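Local coordinates for antigen, P35 (Borreliella spielmanii A14S, PDB 6HPN), which is an outer surface protein of the PFam54 family, whose members are thought to be key players in the pathogenesis of Lyme disease, at residues 42-47 against 73-78. Numbering follows the deposited sequence.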
loop_
_atom_site.group_PDB
_atom_site.type_symbol
_atom_site.label_atom_id
_atom_site.label_comp_id
_atom_site.label_asym_id
_atom_site.label_seq_id
_atom_site.Cartn_x
_atom_site.Cartn_y
_atom_site.Cartn_z
ATOM N N LYS A 42 9.123 -5.379 -13.983
ATOM C CA LYS A 42 9.098 -4.151 -14.806
ATOM C C LYS A 42 10.310 -3.281 -14.463
ATOM O O LYS A 42 10.440 -2.210 -15.103
ATOM C CB LYS A 42 7.874 -3.289 -14.487
ATOM C CG LYS A 42 6.566 -3.723 -15.113
ATOM C CD LYS A 42 5.391 -2.845 -14.732
ATOM C CE LYS A 42 4.095 -3.494 -15.176
ATOM N NZ LYS A 42 2.912 -2.937 -14.483
ATOM N N GLY A 43 11.092 -3.657 -13.436
ATOM C CA GLY A 43 12.242 -2.875 -12.933
ATOM C C GLY A 43 11.832 -1.461 -12.545
ATOM O O GLY A 43 10.620 -1.221 -12.411
ATOM N N GLU A 44 12.780 -0.542 -12.330
ATOM C CA GLU A 44 12.440 0.875 -12.024
ATOM C C GLU A 44 13.496 1.775 -12.635
ATOM O O GLU A 44 14.624 1.340 -12.827
ATOM C CB GLU A 44 12.263 1.134 -10.513
ATOM C CG GLU A 44 13.453 0.823 -9.608
ATOM C CD GLU A 44 13.336 1.277 -8.151
ATOM O OE1 GLU A 44 12.437 2.055 -7.809
ATOM O OE2 GLU A 44 14.165 0.860 -7.349
ATOM N N PRO A 45 13.156 3.047 -12.944
ATOM C CA PRO A 45 14.164 4.045 -13.295
ATOM C C PRO A 45 15.259 4.125 -12.225
ATOM O O PRO A 45 14.967 3.870 -11.082
ATOM C CB PRO A 45 13.386 5.366 -13.304
ATOM C CG PRO A 45 11.969 4.947 -13.618
ATOM C CD PRO A 45 11.795 3.598 -12.944
ATOM N N ASN A 46 16.456 4.559 -12.608
ATOM C CA ASN A 46 17.583 4.860 -11.679
ATOM C C ASN A 46 17.178 5.885 -10.623
ATOM O O ASN A 46 17.669 5.751 -9.495
ATOM C CB ASN A 46 18.791 5.413 -12.425
ATOM C CG ASN A 46 19.456 4.331 -13.240
ATOM O OD1 ASN A 46 20.411 3.712 -12.787
ATOM N ND2 ASN A 46 18.926 4.059 -14.419
ATOM N N ASP A 47 16.366 6.876 -11.017
ATOM C CA ASP A 47 15.919 8.050 -10.210
ATOM C C ASP A 47 14.664 7.700 -9.403
ATOM O O ASP A 47 14.145 8.599 -8.685
ATOM C CB ASP A 47 15.627 9.263 -11.095
ATOM C CG ASP A 47 14.423 9.157 -12.027
ATOM O OD1 ASP A 47 13.651 8.138 -12.020
ATOM O OD2 ASP A 47 14.256 10.106 -12.769
ATOM N N GLU A 73 18.918 -2.822 -1.511
ATOM C CA GLU A 73 18.268 -3.578 -0.403
ATOM C C GLU A 73 16.735 -3.442 -0.473
ATOM O O GLU A 73 16.068 -4.418 -0.074
ATOM C CB GLU A 73 18.754 -3.095 0.974
ATOM C CG GLU A 73 18.056 -3.785 2.136
ATOM C CD GLU A 73 18.643 -3.634 3.526
ATOM O OE1 GLU A 73 19.590 -2.870 3.709
ATOM O OE2 GLU A 73 18.110 -4.262 4.438
ATOM N N TYR A 74 16.189 -2.292 -0.914
ATOM C CA TYR A 74 14.764 -1.907 -0.727
ATOM C C TYR A 74 14.024 -1.925 -2.073
ATOM O O TYR A 74 12.876 -1.479 -2.179
ATOM C CB TYR A 74 14.669 -0.587 0.052
ATOM C CG TYR A 74 15.211 -0.632 1.465
ATOM C CD1 TYR A 74 14.674 -1.485 2.429
ATOM C CD2 TYR A 74 16.262 0.183 1.854
ATOM C CE1 TYR A 74 15.169 -1.532 3.727
ATOM C CE2 TYR A 74 16.787 0.134 3.141
ATOM C CZ TYR A 74 16.241 -0.729 4.086
ATOM O OH TYR A 74 16.753 -0.745 5.350
ATOM N N LEU A 75 14.618 -2.522 -3.091
ATOM C CA LEU A 75 13.945 -2.712 -4.404
ATOM C C LEU A 75 12.471 -3.132 -4.229
ATOM O O LEU A 75 11.592 -2.453 -4.751
ATOM C CB LEU A 75 14.734 -3.762 -5.187
ATOM C CG LEU A 75 14.312 -3.932 -6.648
ATOM C CD1 LEU A 75 15.019 -2.909 -7.539
ATOM C CD2 LEU A 75 14.567 -5.361 -7.118
ATOM N N ASN A 76 12.220 -4.211 -3.492
ATOM C CA ASN A 76 10.892 -4.859 -3.331
ATOM C C ASN A 76 9.922 -3.997 -2.528
ATOM O O ASN A 76 8.727 -4.013 -2.861
ATOM C CB ASN A 76 10.989 -6.216 -2.645
ATOM C CG ASN A 76 10.643 -7.287 -3.640
ATOM O OD1 ASN A 76 9.554 -7.246 -4.258
ATOM N ND2 ASN A 76 11.615 -8.159 -3.860
ATOM N N GLU A 77 10.413 -3.344 -1.478
ATOM C CA GLU A 77 9.606 -2.408 -0.665
ATOM C C GLU A 77 9.134 -1.270 -1.584
ATOM O O GLU A 77 7.933 -0.922 -1.559
ATOM C CB GLU A 77 10.404 -1.905 0.546
ATOM C CG GLU A 77 10.648 -2.963 1.621
ATOM C CD GLU A 77 11.829 -3.902 1.397
ATOM O OE1 GLU A 77 12.423 -3.889 0.321
ATOM O OE2 GLU A 77 12.143 -4.672 2.292
ATOM N N ARG A 78 10.022 -0.732 -2.409
ATOM C CA ARG A 78 9.663 0.375 -3.342
ATOM C C ARG A 78 8.673 -0.163 -4.382
ATOM O O ARG A 78 7.743 0.557 -4.770
ATOM C CB ARG A 78 10.923 0.978 -3.983
ATOM C CG ARG A 78 11.766 1.839 -3.041
ATOM C CD ARG A 78 12.824 2.657 -3.775
ATOM N NE ARG A 78 13.628 1.808 -4.651
ATOM C CZ ARG A 78 14.789 1.217 -4.326
ATOM N NH1 ARG A 78 15.351 1.405 -3.139
ATOM N NH2 ARG A 78 15.390 0.448 -5.215
#
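E44 and R78 meet in a salt bridge that carries most of the contact. Carboxylate and guanidinium lie almost coplanar, 11° apart, with the acid at the edge of the arginine where NE and NH2 stand side by side. OE2 takes the larger share: R78 NE donates to the syn lone pair of E44 OE2 at 2.9 Å by a bent N-H...O bond, and R78 NH2 reaches the same E44 OE2 at 2.5 Å, a separation not to be pressed at this resolution. A weak bond of 3.4 Å runs from R78 NE to E44 OE1, which also pairs with the hydroxyl of Y82. Glutamate suits the place because its chain, extended beyond CG, spans the gap between loop and helix, whose nearest CA atoms, those of E44 and L75, are 8.6 Å apart.

In this mainly helical, strand-free piece of a longer lipoprotein of the Bbcrasp-1 domain family, the bridge ties the loop between helices 16-40 and 52-56 to the first turn of helix 75-84. Y74 is the N-cap residue, and its O accepts the backbone N-H of R78. Arginine serves well on the other side: a bend at chi3 (-52°) lays one guanidinium face against the Y74 carbonyl carbon, which sits toward the rim, while NH1 is held by the carbonyls of F69 and D71.

Beyond the salt bridge, L75, its CG anti to the backbone N (chi1 -171°), brings CD1 to 3.9 Å from E44 OE2, a methyl against the carboxylate.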